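Local coordinates for protein putative epimerase (Burkholderia cenocepacia, PDB 4LW8) that is a putative NAD(P)-dependent sugar-nucleotide epimerase or dehydratase that probably acts in lipopolysaccharide O-antigen biosynthesis, at residues 27-35 / 187-195. Numbering follows the deposited sequence.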
loop_
_atom_site.group_PDB
_atom_site.type_symbol
_atom_site.label_atom_id
_atom_site.label_comp_id
_atom_site.label_asym_id
_atom_site.label_seq_id
_atom_site.Cartn_x
_atom_site.Cartn_y
_atom_site.Cartn_z
ATOM N N THR A 27 -23.499 6.998 -8.834
ATOM C CA THR A 27 -24.844 6.770 -8.288
ATOM C C THR A 27 -24.818 6.270 -6.834
ATOM O O THR A 27 -25.849 5.974 -6.260
ATOM C CB THR A 27 -25.670 5.780 -9.152
ATOM O OG1 THR A 27 -24.998 4.518 -9.232
ATOM C CG2 THR A 27 -25.861 6.344 -10.566
ATOM N N GLY A 28 -23.640 6.201 -6.223
ATOM C CA GLY A 28 -23.593 5.839 -4.814
ATOM C C GLY A 28 -24.025 7.016 -3.948
ATOM O O GLY A 28 -24.376 8.088 -4.459
ATOM N N PHE A 29 -23.988 6.816 -2.638
ATOM C CA PHE A 29 -24.376 7.836 -1.670
ATOM C C PHE A 29 -23.664 9.176 -1.883
ATOM O O PHE A 29 -24.309 10.196 -2.085
ATOM C CB PHE A 29 -24.096 7.322 -0.257
ATOM C CG PHE A 29 -24.138 8.388 0.804
ATOM C CD1 PHE A 29 -25.312 9.079 1.069
ATOM C CD2 PHE A 29 -23.015 8.659 1.574
ATOM C CE1 PHE A 29 -25.353 10.042 2.050
ATOM C CE2 PHE A 29 -23.050 9.617 2.550
ATOM C CZ PHE A 29 -24.221 10.312 2.794
ATOM N N THR A 30 -22.340 9.169 -1.862
ATOM C CA THR A 30 -21.562 10.399 -2.004
ATOM C C THR A 30 -21.717 10.998 -3.400
ATOM O O THR A 30 -21.851 12.212 -3.561
ATOM C CB THR A 30 -20.076 10.135 -1.720
ATOM O OG1 THR A 30 -19.945 9.593 -0.395
ATOM C CG2 THR A 30 -19.275 11.424 -1.815
ATOM N N GLY A 31 -21.728 10.128 -4.403
ATOM C CA GLY A 31 -21.858 10.547 -5.792
ATOM C C GLY A 31 -23.105 11.369 -6.071
ATOM O O GLY A 31 -23.066 12.315 -6.840
ATOM N N ARG A 32 -24.214 11.016 -5.439
ATOM C CA ARG A 32 -25.464 11.744 -5.653
ATOM C C ARG A 32 -25.324 13.221 -5.286
ATOM O O ARG A 32 -25.829 14.093 -5.984
ATOM C CB ARG A 32 -26.605 11.112 -4.859
ATOM C CG ARG A 32 -27.881 11.935 -4.912
ATOM C CD ARG A 32 -29.095 11.147 -4.482
ATOM N NE ARG A 32 -29.111 10.910 -3.043
ATOM C CZ ARG A 32 -30.216 10.802 -2.314
ATOM N NH1 ARG A 32 -31.412 10.934 -2.880
ATOM N NH2 ARG A 32 -30.126 10.579 -1.012
ATOM N N TYR A 33 -24.666 13.484 -4.165
ATOM C CA TYR A 33 -24.383 14.844 -3.731
ATOM C C TYR A 33 -23.257 15.514 -4.549
ATOM O O TYR A 33 -23.309 16.712 -4.797
ATOM C CB TYR A 33 -24.054 14.830 -2.243
ATOM C CG TYR A 33 -25.259 14.405 -1.435
ATOM C CD1 TYR A 33 -26.260 15.311 -1.111
ATOM C CD2 TYR A 33 -25.420 13.083 -1.038
ATOM C CE1 TYR A 33 -27.371 14.921 -0.394
ATOM C CE2 TYR A 33 -26.525 12.684 -0.305
ATOM C CZ TYR A 33 -27.500 13.610 0.002
ATOM O OH TYR A 33 -28.613 13.231 0.709
ATOM N N MET A 34 -22.249 14.747 -4.965
ATOM C CA MET A 34 -21.166 15.299 -5.781
ATOM C C MET A 34 -21.731 15.800 -7.107
ATOM O O MET A 34 -21.312 16.836 -7.644
ATOM C CB MET A 34 -20.077 14.250 -6.044
ATOM C CG MET A 34 -18.771 14.847 -6.566
ATOM S SD MET A 34 -17.953 15.858 -5.320
ATOM C CE MET A 34 -17.879 17.452 -6.154
ATOM N N ALA A 35 -22.702 15.059 -7.624
ATOM C CA ALA A 35 -23.357 15.421 -8.874
ATOM C C ALA A 35 -24.026 16.798 -8.767
ATOM O O ALA A 35 -23.811 17.668 -9.613
ATOM C CB ALA A 35 -24.365 14.353 -9.258
ATOM N N ASN A 187 -15.249 10.707 9.037
ATOM C CA ASN A 187 -16.612 10.163 8.970
ATOM C C ASN A 187 -17.617 11.183 8.485
ATOM O O ASN A 187 -17.632 12.322 8.951
ATOM C CB ASN A 187 -17.074 9.649 10.342
ATOM C CG ASN A 187 -16.018 8.801 11.016
ATOM O OD1 ASN A 187 -15.904 7.613 10.733
ATOM N ND2 ASN A 187 -15.211 9.418 11.882
ATOM N N TYR A 188 -18.489 10.767 7.576
ATOM C CA TYR A 188 -19.550 11.657 7.151
ATOM C C TYR A 188 -20.794 10.872 6.802
ATOM O O TYR A 188 -20.740 9.666 6.522
ATOM C CB TYR A 188 -19.100 12.533 5.973
ATOM C CG TYR A 188 -18.776 11.800 4.679
ATOM C CD1 TYR A 188 -19.748 11.625 3.694
ATOM C CD2 TYR A 188 -17.492 11.314 4.426
ATOM C CE1 TYR A 188 -19.457 10.978 2.497
ATOM C CE2 TYR A 188 -17.191 10.666 3.236
ATOM C CZ TYR A 188 -18.179 10.504 2.272
ATOM O OH TYR A 188 -17.882 9.871 1.085
ATOM N N THR A 189 -21.922 11.559 6.839
ATOM C CA THR A 189 -23.192 10.882 6.703
ATOM C C THR A 189 -24.231 11.846 6.154
ATOM O O THR A 189 -23.932 13.013 5.895
ATOM C CB THR A 189 -23.663 10.291 8.050
ATOM O OG1 THR A 189 -24.740 9.376 7.817
ATOM C CG2 THR A 189 -24.137 11.398 9.004
ATOM N N GLY A 190 -25.445 11.350 5.945
ATOM C CA GLY A 190 -26.498 12.178 5.390
ATOM C C GLY A 190 -27.574 11.300 4.802
ATOM O O GLY A 190 -27.475 10.072 4.878
ATOM N N VAL A 191 -28.596 11.918 4.217
ATOM C CA VAL A 191 -29.714 11.175 3.642
ATOM C C VAL A 191 -29.243 10.288 2.489
ATOM O O VAL A 191 -28.591 10.767 1.557
ATOM C CB VAL A 191 -30.828 12.135 3.151
ATOM C CG1 VAL A 191 -31.883 11.397 2.308
ATOM C CG2 VAL A 191 -31.475 12.835 4.335
ATOM N N GLY A 192 -29.566 8.995 2.572
ATOM C CA GLY A 192 -29.211 8.040 1.536
ATOM C C GLY A 192 -28.082 7.072 1.895
ATOM O O GLY A 192 -27.849 6.097 1.183
ATOM N N GLN A 193 -27.356 7.333 2.972
ATOM C CA GLN A 193 -26.296 6.408 3.392
ATOM C C GLN A 193 -26.897 5.150 4.036
ATOM O O GLN A 193 -27.854 5.244 4.797
ATOM C CB GLN A 193 -25.339 7.099 4.361
ATOM C CG GLN A 193 -24.131 6.260 4.748
ATOM C CD GLN A 193 -23.150 7.052 5.594
ATOM O OE1 GLN A 193 -23.443 7.424 6.738
ATOM N NE2 GLN A 193 -21.984 7.327 5.030
ATOM N N SER A 194 -26.344 3.972 3.746
ATOM C CA SER A 194 -26.948 2.730 4.256
ATOM C C SER A 194 -26.802 2.603 5.769
ATOM O O SER A 194 -25.906 3.208 6.369
ATOM C CB SER A 194 -26.334 1.507 3.588
ATOM O OG SER A 194 -25.078 1.199 4.156
ATOM N N ASP A 195 -27.681 1.812 6.389
ATOM C CA ASP A 195 -27.669 1.665 7.843
ATOM C C ASP A 195 -26.595 0.679 8.286
ATOM O O ASP A 195 -26.572 0.257 9.430
ATOM C CB ASP A 195 -29.048 1.256 8.395
ATOM C CG ASP A 195 -29.537 -0.085 7.879
ATOM O OD1 ASP A 195 -28.934 -0.639 6.931
ATOM O OD2 ASP A 195 -30.548 -0.578 8.433
#
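Phe29 and Gln193 meet where the first turn of helix 29-40 faces the loop leaving strand 180-189; the Phe29 ring packs against the turn that follows the strand, tied down on both flanks by hydroxyl hydrogen bonds. CG of Phe29 lies anti to the backbone N (chi1 166°), which sends the ring out from the helix start to the turn. Gln193 CB sits over the middle of one face, a CH-pi contact 3.6 Å from the Phe29 ring centroid, while Val191 O lies at the ring edge, in plane. Gln193 is held there from its own side: its NE2 donates to Tyr188 O (3.0 Å) and its OE1 accepts from Thr189 OG1, which fixes the rotation of the amide.

The glycine-containing loop before helix 29-40, together with the strand 20-24 ahead of it, corresponds to the glycine-rich start of the Rossmann fold, which in this epimerase/dehydratase family usually binds the dinucleotide; strand 180-189 is a later parallel strand of the same sheet. The type II turn from Gly190 to Gln193 abuts the helix that follows that loop.

Val191 O takes two donors. Tyr33 OH donates to Val191 O at 2.6 Å, tilted 20° from the carbonyl plane, with that oxygen in the plane of the tyrosine ring; Arg32 NH2 reaches Val191 O at 3.0 Å from above the carbonyl plane, through a rather bent N-H. Arg32 is shared, since its NH1 forms a salt bridge with Asp58. On the other flank, Thr30 OG1 and Tyr188 OH are hydrogen-bonded at 2.6 Å, the threonine oxygen lying in the plane of the tyrosine ring at its edge. Beside them Tyr188 CE1 rests 3.8 Å from Phe29 CE2, and Val227 of helix 227-240 packs against both Phe29 and Tyr33.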